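Local coordinates for protein erythrocyte binding antigen 140 (Plasmodium falciparum, PDB 4GF2) that probably binds a host receptor on the erythrocyte surface during parasite invasion, through a region built of two Duffy binding-like (DBL) domains, at residues A[9-14]-A[71-76]; A[88-93]-A[153-158]; A[193-198]-A[276-281]; A[496-501]-A[589-594]; A[575-578]-A[582-585]. The protein carries 3 engineered substitutions. All coordinates share one frame; numbering follows the deposited sequence.

Interaction 1: residues A[9-14]-A[71-76]; sequences THLFAC and AKLLYN
In the first Duffy binding-like (DBL) domain, the short N-terminal helix 4-14 packs on the long helix 56-78, and Leu11 and Leu73 carry the contact between them. The two helix segments run at 67° to each other, with their axes 10.6 Å apart at closest approach. That spacing is wide enough for a leucine from each helix to fill the gap. The two leucine side chains meet at a slant: the Leu11 branch CD2 lies 3.6 Å from Leu73 CD2 and also touches the CG behind it. Although the Leu11 CB does not head straight for helix 56-78, its CG lies anti to its own carbonyl carbon (chi1 -83°), and from there CD2 reaches across. The same methyl rests on the root of Lys72, 4.0 Å from the Lys72 CB and equally near the Lys72 CD. The extended lysine chain therefore runs beside Leu11 and lends it methylene groups, its charged end lying farther along.

The other branch of Leu73 serves the last turn of the short helix. The sulfur of Cys14 is tied to Cys44 in a disulfide, so the end of the helix is held both covalently and by apolar packing. Leu11 also touches Thr69, one turn earlier on helix 56-78. The two branches of Leu73 thus divide the work: CD2 meets the Leu11 side chain, while CD1 lies 3.9 Å from the Leu11 backbone O and against Cys14, whose CB is 3.8 Å from it.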
# COMPACT_ATOMS: atom_id res chain seq x y z
N THR A 9 35.23 32.68 -15.79
CA THR A 9 34.00 33.44 -15.97
C THR A 9 33.00 32.66 -16.82
O THR A 9 31.81 32.60 -16.50
CB THR A 9 34.28 34.81 -16.61
OG1 THR A 9 35.24 35.52 -15.82
CG2 THR A 9 33.00 35.62 -16.73
N HIS A 10 33.48 32.06 -17.90
CA HIS A 10 32.64 31.24 -18.76
C HIS A 10 32.06 30.06 -17.97
O HIS A 10 30.86 29.77 -18.05
CB HIS A 10 33.44 30.71 -19.95
CG HIS A 10 33.99 31.78 -20.83
ND1 HIS A 10 33.40 33.02 -20.96
CD2 HIS A 10 35.08 31.80 -21.64
CE1 HIS A 10 34.10 33.76 -21.80
NE2 HIS A 10 35.13 33.04 -22.23
N LEU A 11 32.92 29.39 -17.22
CA LEU A 11 32.50 28.24 -16.42
C LEU A 11 31.39 28.61 -15.44
O LEU A 11 30.36 27.94 -15.39
CB LEU A 11 33.69 27.66 -15.66
CG LEU A 11 34.57 26.69 -16.45
CD1 LEU A 11 35.92 26.51 -15.78
CD2 LEU A 11 33.86 25.35 -16.59
N PHE A 12 31.60 29.67 -14.68
CA PHE A 12 30.64 30.05 -13.64
C PHE A 12 29.40 30.72 -14.22
O PHE A 12 28.35 30.73 -13.58
CB PHE A 12 31.30 30.95 -12.60
CG PHE A 12 32.23 30.22 -11.67
CD1 PHE A 12 31.72 29.34 -10.73
CD2 PHE A 12 33.60 30.39 -11.76
CE1 PHE A 12 32.56 28.65 -9.88
CE2 PHE A 12 34.45 29.70 -10.91
CZ PHE A 12 33.93 28.83 -9.97
N ALA A 13 29.51 31.28 -15.42
CA ALA A 13 28.36 31.88 -16.07
C ALA A 13 27.25 30.84 -16.21
O ALA A 13 26.07 31.14 -16.00
CB ALA A 13 28.75 32.43 -17.44
N CYS A 14 27.63 29.61 -16.54
CA CYS A 14 26.67 28.52 -16.65
C CYS A 14 26.50 27.82 -15.31
O CYS A 14 25.40 27.40 -14.95
CB CYS A 14 27.12 27.52 -17.72
SG CYS A 14 27.13 28.18 -19.40
N ALA A 71 31.20 20.96 -22.26
CA ALA A 71 32.01 19.76 -22.13
C ALA A 71 32.73 19.66 -20.77
O ALA A 71 32.63 18.65 -20.08
CB ALA A 71 33.02 19.69 -23.26
N LYS A 72 33.45 20.72 -20.39
CA LYS A 72 34.12 20.75 -19.09
C LYS A 72 33.15 20.43 -17.97
O LYS A 72 33.42 19.59 -17.11
CB LYS A 72 34.72 22.13 -18.81
CG LYS A 72 35.94 22.50 -19.63
CD LYS A 72 36.57 23.77 -19.08
CE LYS A 72 37.67 24.29 -19.99
NZ LYS A 72 38.31 25.51 -19.42
N LEU A 73 32.02 21.12 -17.97
CA LEU A 73 31.05 20.99 -16.90
C LEU A 73 30.46 19.58 -16.88
O LEU A 73 30.21 19.02 -15.81
CB LEU A 73 29.97 22.06 -17.02
CG LEU A 73 30.47 23.49 -16.78
CD1 LEU A 73 29.39 24.52 -17.09
CD2 LEU A 73 30.96 23.66 -15.35
N LEU A 74 30.27 19.00 -18.06
CA LEU A 74 29.80 17.63 -18.16
C LEU A 74 30.86 16.67 -17.62
O LEU A 74 30.54 15.67 -16.98
CB LEU A 74 29.48 17.26 -19.61
CG LEU A 74 28.18 17.82 -20.18
CD1 LEU A 74 28.05 17.42 -21.64
CD2 LEU A 74 26.97 17.34 -19.38
N TYR A 75 32.12 16.99 -17.86
CA TYR A 75 33.19 16.13 -17.38
C TYR A 75 33.20 16.13 -15.86
O TYR A 75 33.30 15.07 -15.24
CB TYR A 75 34.56 16.57 -17.91
CG TYR A 75 35.68 15.72 -17.37
CD1 TYR A 75 36.02 14.53 -17.99
CD2 TYR A 75 36.38 16.10 -16.23
CE1 TYR A 75 37.04 13.74 -17.49
CE2 TYR A 75 37.40 15.31 -15.73
CZ TYR A 75 37.73 14.14 -16.36
OH TYR A 75 38.74 13.35 -15.87
N ASN A 76 33.10 17.30 -15.25
CA ASN A 76 33.05 17.39 -13.80
C ASN A 76 31.82 16.68 -13.25
O ASN A 76 31.87 16.06 -12.19
CB ASN A 76 33.04 18.85 -13.35
CG ASN A 76 34.33 19.57 -13.68
OD1 ASN A 76 35.35 18.94 -13.97
ND2 ASN A 76 34.30 20.90 -13.63

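Interaction 2: residues A[88-93]-A[153-158]; sequences NELRNS and HMIVNH
Leu90 of helix 83-101 and Met154, near the end of helix 132-155, lie alongside each other pointing opposite ways, each side chain running toward the other's backbone. Met154 goes deeper. Its CG is anti to the backbone N (chi1 178°) and the chain stays extended from there, which carries the terminal methyl all the way to the facing helix. Met154 CE comes to rest 3.5 Å from the backbone O of Leu90 and 4.0 Å from the Leu90 branch CD2, so the methyl lies against both the main chain and the side chain of one residue. The sulfur follows behind, with Met154 SD 4.1 Å from the same Leu90 O.

One turn further along helix 83-101, Ser93 also touches this methyl, its CB 4.2 Å from Met154 CE. The second leucine branch turns to the neighbouring residue, Leu90 CD1 lying 4.3 Å from Ile155 CG2. Helix 56-78 joins the packing, with Ala71 against Leu90 and Val67 against Met154, making this a buried three-helix junction in the core of the first DBL domain.

The side chains meet through apolar packing, and the polar atom that the methionine touches is the Leu90 backbone O. Ser93 offers the contact only carbon, while its hydroxyl is engaged with Glu70 and Arg39, so that buried polar group is satisfied elsewhere.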
# COMPACT_ATOMS: atom_id res chain seq x y z
N ASN A 88 27.92 9.84 -23.94
CA ASN A 88 26.57 10.07 -24.43
C ASN A 88 26.06 11.48 -24.16
O ASN A 88 25.33 12.04 -24.98
CB ASN A 88 25.62 9.03 -23.83
CG ASN A 88 25.93 7.63 -24.29
OD1 ASN A 88 26.57 7.44 -25.32
ND2 ASN A 88 25.49 6.64 -23.53
N GLU A 89 26.44 12.05 -23.02
CA GLU A 89 25.96 13.37 -22.66
C GLU A 89 26.65 14.45 -23.49
O GLU A 89 26.04 15.47 -23.83
CB GLU A 89 26.12 13.61 -21.15
CG GLU A 89 25.26 12.66 -20.32
CD GLU A 89 25.21 13.00 -18.84
OE1 GLU A 89 25.71 14.07 -18.44
OE2 GLU A 89 24.65 12.20 -18.06
N LEU A 90 27.92 14.24 -23.84
CA LEU A 90 28.60 15.12 -24.78
C LEU A 90 27.81 15.19 -26.07
O LEU A 90 27.49 16.27 -26.57
CB LEU A 90 30.01 14.62 -25.09
CG LEU A 90 31.15 15.02 -24.16
CD1 LEU A 90 32.41 14.29 -24.58
CD2 LEU A 90 31.39 16.53 -24.17
N ARG A 91 27.49 14.02 -26.60
CA ARG A 91 26.83 13.91 -27.88
C ARG A 91 25.42 14.49 -27.81
O ARG A 91 25.01 15.25 -28.69
CB ARG A 91 26.77 12.44 -28.32
CG ARG A 91 28.14 11.77 -28.40
CD ARG A 91 28.04 10.27 -28.64
NE ARG A 91 27.53 9.96 -29.97
CZ ARG A 91 28.25 10.01 -31.08
NH1 ARG A 91 29.54 10.35 -31.04
NH2 ARG A 91 27.69 9.72 -32.24
N ASN A 92 24.69 14.15 -26.76
CA ASN A 92 23.31 14.59 -26.64
C ASN A 92 23.19 16.08 -26.41
O ASN A 92 22.22 16.71 -26.83
CB ASN A 92 22.60 13.81 -25.54
CG ASN A 92 22.35 12.38 -25.92
OD1 ASN A 92 22.42 12.02 -27.10
ND2 ASN A 92 22.06 11.54 -24.94
N SER A 93 24.19 16.66 -25.75
CA SER A 93 24.18 18.10 -25.56
C SER A 93 24.53 18.81 -26.86
O SER A 93 23.97 19.87 -27.15
CB SER A 93 25.13 18.52 -24.45
OG SER A 93 24.47 18.47 -23.20
N HIS A 153 35.73 21.48 -31.46
CA HIS A 153 36.18 22.34 -30.37
C HIS A 153 35.51 21.96 -29.07
O HIS A 153 36.07 22.13 -27.98
CB HIS A 153 35.90 23.80 -30.70
CG HIS A 153 36.34 24.75 -29.64
ND1 HIS A 153 37.67 25.00 -29.37
CD2 HIS A 153 35.63 25.51 -28.76
CE1 HIS A 153 37.76 25.87 -28.37
NE2 HIS A 153 36.54 26.19 -27.99
N MET A 154 34.29 21.43 -29.17
CA MET A 154 33.56 20.99 -27.99
C MET A 154 34.29 19.87 -27.27
O MET A 154 34.30 19.81 -26.04
CB MET A 154 32.15 20.52 -28.37
CG MET A 154 31.35 20.00 -27.19
SD MET A 154 29.65 19.57 -27.57
CE MET A 154 29.02 19.30 -25.92
N ILE A 155 34.91 18.97 -28.02
CA ILE A 155 35.53 17.80 -27.42
C ILE A 155 37.06 17.89 -27.39
O ILE A 155 37.72 16.94 -26.96
CB ILE A 155 35.13 16.51 -28.15
CG1 ILE A 155 35.67 16.50 -29.57
CG2 ILE A 155 33.62 16.35 -28.14
CD1 ILE A 155 35.45 15.20 -30.30
N VAL A 156 37.61 19.01 -27.84
CA VAL A 156 39.06 19.11 -28.04
C VAL A 156 39.86 18.79 -26.78
O VAL A 156 40.95 18.23 -26.87
CB VAL A 156 39.47 20.51 -28.55
CG1 VAL A 156 39.25 21.56 -27.47
CG2 VAL A 156 40.93 20.50 -28.99
N ASN A 157 39.33 19.13 -25.61
CA ASN A 157 40.04 18.89 -24.36
C ASN A 157 39.68 17.55 -23.71
O ASN A 157 40.20 17.22 -22.64
CB ASN A 157 39.77 20.02 -23.36
CG ASN A 157 40.22 21.37 -23.87
OD1 ASN A 157 39.44 22.32 -23.93
ND2 ASN A 157 41.49 21.47 -24.25
N HIS A 158 38.80 16.78 -24.34
CA HIS A 158 38.33 15.54 -23.74
C HIS A 158 38.35 14.34 -24.69
O HIS A 158 37.82 13.28 -24.37
CB HIS A 158 36.91 15.73 -23.19
CG HIS A 158 36.80 16.84 -22.18
ND1 HIS A 158 36.52 18.14 -22.54
CD2 HIS A 158 36.94 16.83 -20.84
CE1 HIS A 158 36.49 18.89 -21.45
NE2 HIS A 158 36.75 18.12 -20.40

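Interaction 3: residues A[193-198]-A[276-281]; sequences RLFLNI and DDLCDC
Phe195 is the first residue of 193-198, on helix 175-202 of the first DBL domain, to touch the segment 276-281. Its CB does not point straight across, but CG is swung roughly anti to the backbone N (chi1 -158°), and the far end of the ring reaches the other segment. Phe195 CZ lies 4.4 Å from Leu278 CD1, a loose contact made obliquely to the ring. The same ring is set edge-to-face against Tyr222 of helix 213-242.

One turn on, Ile198 makes the closer contact. Its CG2 methyl touches two residues at the end of helix 273-279, 4.0 Å from Leu278 CD1 and 3.7 Å from Cys279 SG. Ile198 CD1 also reaches the sulfur, at 4.0 Å, so both branches of the isoleucine lie against it. The Ile198 and Leu278 side chains run at an oblique angle to each other.

The contact thus packs the short helix 273-279 onto helix 175-202. Cys279 is disulfide-bonded to Cys219, and Cys281 to Cys211; both bonds tie this short helix and its exit to the chain near the start of helix 213-242. An already oxidised sulfur has no thiol hydrogen to donate, so toward Ile198 it presents an apolar surface that suits a buried hydrocarbon contact.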
# COMPACT_ATOMS: atom_id res chain seq x y z
N ARG A 193 19.99 -0.57 -11.07
CA ARG A 193 20.51 -0.17 -9.76
C ARG A 193 19.46 -0.37 -8.67
O ARG A 193 19.74 -0.97 -7.64
CB ARG A 193 20.96 1.29 -9.79
CG ARG A 193 21.72 1.72 -8.56
CD ARG A 193 21.97 3.22 -8.56
NE ARG A 193 20.74 3.99 -8.34
CZ ARG A 193 20.20 4.20 -7.14
NH1 ARG A 193 20.76 3.69 -6.05
NH2 ARG A 193 19.08 4.90 -7.03
N LEU A 194 18.25 0.12 -8.90
CA LEU A 194 17.20 0.01 -7.90
C LEU A 194 16.85 -1.46 -7.63
O LEU A 194 16.50 -1.81 -6.51
CB LEU A 194 15.96 0.78 -8.33
CG LEU A 194 16.06 2.31 -8.27
CD1 LEU A 194 14.82 2.95 -8.88
CD2 LEU A 194 16.27 2.80 -6.85
N PHE A 195 16.96 -2.30 -8.65
CA PHE A 195 16.61 -3.70 -8.48
C PHE A 195 17.71 -4.48 -7.77
O PHE A 195 17.43 -5.42 -7.02
CB PHE A 195 16.28 -4.37 -9.82
CG PHE A 195 15.44 -5.60 -9.68
CD1 PHE A 195 14.07 -5.50 -9.52
CD2 PHE A 195 16.02 -6.85 -9.70
CE1 PHE A 195 13.29 -6.63 -9.38
CE2 PHE A 195 15.24 -7.99 -9.57
CZ PHE A 195 13.87 -7.88 -9.41
N LEU A 196 18.96 -4.09 -7.99
CA LEU A 196 20.08 -4.72 -7.30
C LEU A 196 19.97 -4.45 -5.80
O LEU A 196 20.26 -5.32 -4.99
CB LEU A 196 21.42 -4.22 -7.83
CG LEU A 196 21.81 -4.70 -9.23
CD1 LEU A 196 23.18 -4.16 -9.62
CD2 LEU A 196 21.81 -6.22 -9.32
N ASN A 197 19.56 -3.24 -5.45
CA ASN A 197 19.29 -2.93 -4.05
C ASN A 197 18.24 -3.88 -3.48
O ASN A 197 18.37 -4.36 -2.36
CB ASN A 197 18.83 -1.48 -3.89
CG ASN A 197 19.97 -0.49 -4.05
OD1 ASN A 197 21.12 -0.80 -3.73
ND2 ASN A 197 19.65 0.70 -4.54
N ILE A 198 17.21 -4.16 -4.27
CA ILE A 198 16.16 -5.09 -3.85
C ILE A 198 16.74 -6.47 -3.56
O ILE A 198 16.41 -7.08 -2.55
CB ILE A 198 15.05 -5.22 -4.91
CG1 ILE A 198 14.19 -3.95 -4.93
CG2 ILE A 198 14.19 -6.43 -4.62
CD1 ILE A 198 13.17 -3.93 -6.04
N ASP A 276 7.48 -9.58 -7.50
CA ASP A 276 6.51 -10.15 -6.57
C ASP A 276 7.17 -11.17 -5.65
O ASP A 276 6.85 -11.25 -4.46
CB ASP A 276 5.36 -10.80 -7.33
CG ASP A 276 4.38 -9.79 -7.90
OD1 ASP A 276 4.67 -8.58 -7.86
OD2 ASP A 276 3.31 -10.22 -8.39
N ASP A 277 8.09 -11.96 -6.20
CA ASP A 277 8.78 -12.99 -5.44
C ASP A 277 9.67 -12.41 -4.34
O ASP A 277 9.91 -13.06 -3.32
CB ASP A 277 9.63 -13.86 -6.36
CG ASP A 277 8.80 -14.67 -7.35
OD1 ASP A 277 7.60 -14.92 -7.07
OD2 ASP A 277 9.35 -15.05 -8.40
N LEU A 278 10.18 -11.21 -4.56
CA LEU A 278 11.16 -10.62 -3.64
C LEU A 278 10.57 -9.53 -2.76
O LEU A 278 11.14 -9.19 -1.72
CB LEU A 278 12.34 -10.05 -4.42
CG LEU A 278 13.27 -11.04 -5.12
CD1 LEU A 278 14.41 -10.30 -5.78
CD2 LEU A 278 13.79 -12.09 -4.15
N CYS A 279 9.44 -8.97 -3.17
CA CYS A 279 8.92 -7.76 -2.52
C CYS A 279 7.55 -7.93 -1.89
O CYS A 279 7.07 -7.03 -1.21
CB CYS A 279 8.89 -6.61 -3.52
SG CYS A 279 10.53 -6.03 -3.98
N ASP A 280 6.91 -9.08 -2.11
CA ASP A 280 5.66 -9.39 -1.42
C ASP A 280 5.96 -10.12 -0.12
O ASP A 280 6.60 -11.17 -0.12
CB ASP A 280 4.76 -10.26 -2.30
CG ASP A 280 4.05 -9.47 -3.38
OD1 ASP A 280 4.39 -8.28 -3.56
OD2 ASP A 280 3.16 -10.03 -4.05
N CYS A 281 5.50 -9.55 0.99
CA CYS A 281 5.56 -10.24 2.28
C CYS A 281 4.63 -11.44 2.22
O CYS A 281 3.41 -11.30 2.12
CB CYS A 281 5.17 -9.30 3.42
SG CYS A 281 4.96 -10.11 5.03

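Interaction 4: residues A[496-501]-A[589-594]; sequences EKIYSF and NEYEDM
The CB of Phe501 sits over one face of the Tyr591 ring in a CH-pi contact, 3.7 Å from the ring centroid and 15° off the ring normal. Its nearest ring atom is Tyr591 CZ, at 3.6 Å. The phenyl ring itself leads away from this point: CG is anti to the carbonyl carbon (chi1 -84°), and the two aromatic planes, 28° apart in tilt, are slid past each other with little overlap. The methylene thus covers the tyrosine more directly than the phenyl does.

One turn earlier, Ile498 touches both Tyr591 and Glu590. Ile498 CG2 is 4.4 Å from Tyr591 CE2, while Ile498 CD1 lies 3.9 Å from Glu590 OE2, the isoleucine and glutamate side chains meeting at about a right angle.

In the fold, this is where the long helix 478-508 of the second DBL domain receives the C-terminal part of the chain. Tyr591 occupies the N-cap position of the short helix 592-595 and is itself a buried residue.

Further along helix 478-508, Glu502 and Lys505 also touch Tyr591. Within the same helix, Ser500 OG bonds back to Glu496 O at 2.8 Å, from above the carbonyl plane, an oxygen that also accepts from Ser500 N; Lys497 makes a cation-pi contact with Trp528 of helix 518-548.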
# COMPACT_ATOMS: atom_id res chain seq x y z
N GLU A 496 -24.89 -29.17 26.92
CA GLU A 496 -23.80 -30.14 26.98
C GLU A 496 -23.72 -30.79 28.35
O GLU A 496 -23.62 -32.01 28.46
CB GLU A 496 -22.47 -29.45 26.64
CG GLU A 496 -21.27 -30.37 26.62
CD GLU A 496 -20.00 -29.66 26.23
OE1 GLU A 496 -20.06 -28.44 25.93
OE2 GLU A 496 -18.93 -30.30 26.22
N LYS A 497 -23.76 -29.97 29.40
CA LYS A 497 -23.63 -30.47 30.76
C LYS A 497 -24.83 -31.31 31.19
O LYS A 497 -24.69 -32.24 31.99
CB LYS A 497 -23.41 -29.30 31.73
CG LYS A 497 -21.96 -28.87 31.81
CD LYS A 497 -21.81 -27.48 32.39
CE LYS A 497 -20.37 -27.20 32.81
NZ LYS A 497 -19.40 -27.46 31.71
N ILE A 498 -26.01 -30.98 30.67
CA ILE A 498 -27.19 -31.80 30.91
C ILE A 498 -27.00 -33.18 30.28
O ILE A 498 -27.23 -34.20 30.93
CB ILE A 498 -28.47 -31.16 30.34
CG1 ILE A 498 -28.90 -29.98 31.20
CG2 ILE A 498 -29.60 -32.19 30.27
CD1 ILE A 498 -30.18 -29.31 30.74
N TYR A 499 -26.58 -33.20 29.02
CA TYR A 499 -26.32 -34.45 28.33
C TYR A 499 -25.23 -35.24 29.04
O TYR A 499 -25.26 -36.47 29.08
CB TYR A 499 -25.92 -34.19 26.87
CG TYR A 499 -26.99 -33.51 26.04
CD1 TYR A 499 -28.29 -33.35 26.52
CD2 TYR A 499 -26.70 -33.02 24.77
CE1 TYR A 499 -29.26 -32.73 25.76
CE2 TYR A 499 -27.67 -32.40 24.00
CZ TYR A 499 -28.95 -32.26 24.50
OH TYR A 499 -29.92 -31.64 23.75
N SER A 500 -24.26 -34.53 29.61
CA SER A 500 -23.18 -35.18 30.35
C SER A 500 -23.76 -35.95 31.54
O SER A 500 -23.31 -37.05 31.86
CB SER A 500 -22.16 -34.16 30.84
OG SER A 500 -21.60 -33.43 29.76
N PHE A 501 -24.77 -35.36 32.18
CA PHE A 501 -25.42 -36.00 33.31
C PHE A 501 -26.16 -37.26 32.88
O PHE A 501 -26.13 -38.27 33.58
CB PHE A 501 -26.39 -35.04 34.00
CG PHE A 501 -25.74 -34.12 35.00
CD1 PHE A 501 -25.19 -34.62 36.16
CD2 PHE A 501 -25.69 -32.75 34.77
CE1 PHE A 501 -24.60 -33.78 37.08
CE2 PHE A 501 -25.09 -31.90 35.69
CZ PHE A 501 -24.55 -32.42 36.85
N ASN A 589 -33.16 -28.71 37.49
CA ASN A 589 -34.36 -29.16 38.20
C ASN A 589 -34.65 -30.64 37.97
O ASN A 589 -35.20 -31.31 38.84
CB ASN A 589 -35.56 -28.32 37.79
CG ASN A 589 -36.75 -28.51 38.71
OD1 ASN A 589 -36.59 -28.78 39.90
ND2 ASN A 589 -37.96 -28.36 38.17
N GLU A 590 -34.29 -31.14 36.79
CA GLU A 590 -34.49 -32.55 36.47
C GLU A 590 -33.47 -33.43 37.18
O GLU A 590 -33.71 -34.62 37.40
CB GLU A 590 -34.41 -32.77 34.95
CG GLU A 590 -33.09 -32.33 34.33
CD GLU A 590 -33.18 -30.99 33.63
OE1 GLU A 590 -33.11 -29.95 34.32
OE2 GLU A 590 -33.33 -30.97 32.39
N TYR A 591 -32.34 -32.85 37.55
CA TYR A 591 -31.29 -33.57 38.26
C TYR A 591 -31.10 -33.02 39.67
O TYR A 591 -30.07 -33.26 40.30
CB TYR A 591 -29.97 -33.48 37.50
CG TYR A 591 -29.93 -34.37 36.28
CD1 TYR A 591 -29.60 -35.72 36.40
CD2 TYR A 591 -30.21 -33.87 35.02
CE1 TYR A 591 -29.56 -36.54 35.29
CE2 TYR A 591 -30.17 -34.68 33.91
CZ TYR A 591 -29.84 -36.02 34.05
OH TYR A 591 -29.80 -36.83 32.95
N GLU A 592 -32.09 -32.28 40.16
CA GLU A 592 -32.02 -31.72 41.51
C GLU A 592 -31.97 -32.86 42.52
O GLU A 592 -31.03 -32.97 43.30
CB GLU A 592 -33.24 -30.84 41.78
CG GLU A 592 -33.11 -29.95 43.01
CD GLU A 592 -32.12 -28.82 42.82
OE1 GLU A 592 -31.54 -28.72 41.72
OE2 GLU A 592 -31.93 -28.03 43.76
N ASP A 593 -32.99 -33.72 42.49
CA ASP A 593 -33.07 -34.85 43.40
C ASP A 593 -31.90 -35.80 43.19
O ASP A 593 -31.42 -36.43 44.12
CB ASP A 593 -34.39 -35.60 43.20
CG ASP A 593 -34.53 -36.79 44.14
OD1 ASP A 593 -34.17 -36.66 45.33
OD2 ASP A 593 -35.00 -37.85 43.68
N MET A 594 -31.43 -35.88 41.95
CA MET A 594 -30.36 -36.81 41.60
C MET A 594 -29.03 -36.34 42.18
O MET A 594 -28.23 -37.14 42.67
CB MET A 594 -30.26 -36.97 40.08
CG MET A 594 -31.60 -37.23 39.40
SD MET A 594 -32.63 -38.42 40.27
CE MET A 594 -31.63 -39.89 40.19

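Interaction 5: residues A[575-578]-A[582-585]; sequences KDVN and KIFN
With chi1 of 179° on Val577 and -168° on Ile583, CG1 of each residue is anti to its own backbone N, and the two branches are thrown toward each other across a loop. The motif is a type I beta turn, Lys582 to Asn585, set against the extended strand-like residues Val577 and Asn578 that precede it. The turn is closed by its backbone bond from Asn585 N to Lys582 O, 2.8 Å long, with Ile583 at the first of its two corner positions. From that corner the isoleucine CB points back at the earlier part of the loop, and the second torsion bends the chain so that CD1 comes forward.

The Val577 and Ile583 side chains meet at about a right angle. Behind this pair the backbones stay well apart, the nearest CA atoms, those of Asn578 and Ile583, being 7.5 Å from each other. Asn578 contributes its main chain, with its carbonyl O 4.2 Å from Ile583 CB.

This loop links helix 563-570 to helix 592-595 in the C-terminal part of the chain. Phe584, at the other corner of the turn, packs on Phe490 and Tyr536, which places the turn against helices 478-508 and 518-548. Ile583 is buried, whereas Val577 is partly exposed, and the apolar contact rests on a single pair of methyls, Val577 CG1 and Ile583 CD1, 3.4 Å apart, a tight approach for two methyl carbons.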
# COMPACT_ATOMS: atom_id res chain seq x y z
N LYS A 575 -33.43 -20.72 22.46
CA LYS A 575 -34.81 -20.73 21.98
C LYS A 575 -35.70 -21.62 22.85
O LYS A 575 -36.90 -21.35 23.00
CB LYS A 575 -34.87 -21.21 20.53
CG LYS A 575 -36.28 -21.37 19.98
CD LYS A 575 -36.28 -22.07 18.63
CE LYS A 575 -37.70 -22.38 18.18
NZ LYS A 575 -37.72 -23.19 16.93
N ASP A 576 -35.12 -22.67 23.42
CA ASP A 576 -35.88 -23.67 24.15
C ASP A 576 -35.69 -23.52 25.66
O ASP A 576 -36.05 -24.42 26.42
CB ASP A 576 -35.46 -25.07 23.72
CG ASP A 576 -34.44 -25.06 22.60
OD1 ASP A 576 -33.23 -24.88 22.89
OD2 ASP A 576 -34.84 -25.22 21.43
N VAL A 577 -35.14 -22.39 26.08
CA VAL A 577 -34.86 -22.16 27.49
C VAL A 577 -35.53 -20.89 27.98
O VAL A 577 -35.50 -19.86 27.32
CB VAL A 577 -33.35 -22.04 27.74
CG1 VAL A 577 -33.07 -21.78 29.22
CG2 VAL A 577 -32.62 -23.29 27.27
N ASN A 578 -36.14 -20.98 29.16
CA ASN A 578 -36.72 -19.81 29.81
C ASN A 578 -35.92 -19.46 31.06
O ASN A 578 -35.73 -20.30 31.94
CB ASN A 578 -38.18 -20.06 30.18
CG ASN A 578 -39.08 -20.13 28.95
OD1 ASN A 578 -38.79 -19.52 27.92
ND2 ASN A 578 -40.18 -20.87 29.07
N LYS A 582 -35.04 -20.98 38.40
CA LYS A 582 -34.50 -22.33 38.50
C LYS A 582 -33.30 -22.51 37.57
O LYS A 582 -32.45 -23.37 37.81
CB LYS A 582 -35.58 -23.36 38.14
CG LYS A 582 -36.79 -23.35 39.06
CD LYS A 582 -37.83 -24.37 38.60
CE LYS A 582 -39.01 -24.43 39.56
NZ LYS A 582 -40.03 -25.42 39.12
N ILE A 583 -33.24 -21.71 36.51
CA ILE A 583 -32.23 -21.87 35.48
C ILE A 583 -30.81 -21.88 36.05
O ILE A 583 -29.95 -22.64 35.60
CB ILE A 583 -32.33 -20.76 34.41
CG1 ILE A 583 -31.47 -21.11 33.19
CG2 ILE A 583 -31.91 -19.42 34.99
CD1 ILE A 583 -31.97 -22.30 32.41
N PHE A 584 -30.57 -21.03 37.05
CA PHE A 584 -29.25 -20.93 37.66
C PHE A 584 -29.14 -21.75 38.94
O PHE A 584 -28.22 -21.55 39.73
CB PHE A 584 -28.90 -19.47 37.94
CG PHE A 584 -28.71 -18.64 36.70
CD1 PHE A 584 -27.68 -18.92 35.82
CD2 PHE A 584 -29.56 -17.59 36.42
CE1 PHE A 584 -27.51 -18.16 34.67
CE2 PHE A 584 -29.39 -16.83 35.28
CZ PHE A 584 -28.36 -17.11 34.41
N ASN A 585 -30.08 -22.66 39.14
CA ASN A 585 -30.02 -23.56 40.29
C ASN A 585 -28.69 -24.28 40.34
O ASN A 585 -28.10 -24.59 39.31
CB ASN A 585 -31.15 -24.59 40.24
CG ASN A 585 -32.48 -24.02 40.68
OD1 ASN A 585 -32.54 -22.96 41.32
ND2 ASN A 585 -33.56 -24.72 40.36

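From the N terminus, interaction 1 closes the first loop, bringing helix 4-14 onto helix 56-78. Interaction 2 follows in series, joining helices 83-101 and 132-155. The two touch, with Leu74 CD1 3.6 Å from Glu89 O, so helix 56-78 is common ground in the first domain. Interaction 3 closes next, tying helix 175-202 to helix 273-279, its centre 36 Å from that of interaction 2. Far off, on the opposite side of the chain's centre from interactions 1 and 2, interaction 4 closes a long loop, tying helix 478-508 of the second domain to the C-terminal part of the chain at helix 592-595. Interaction 5 is nested within that loop, its centre 13 Å away. None of the five cross.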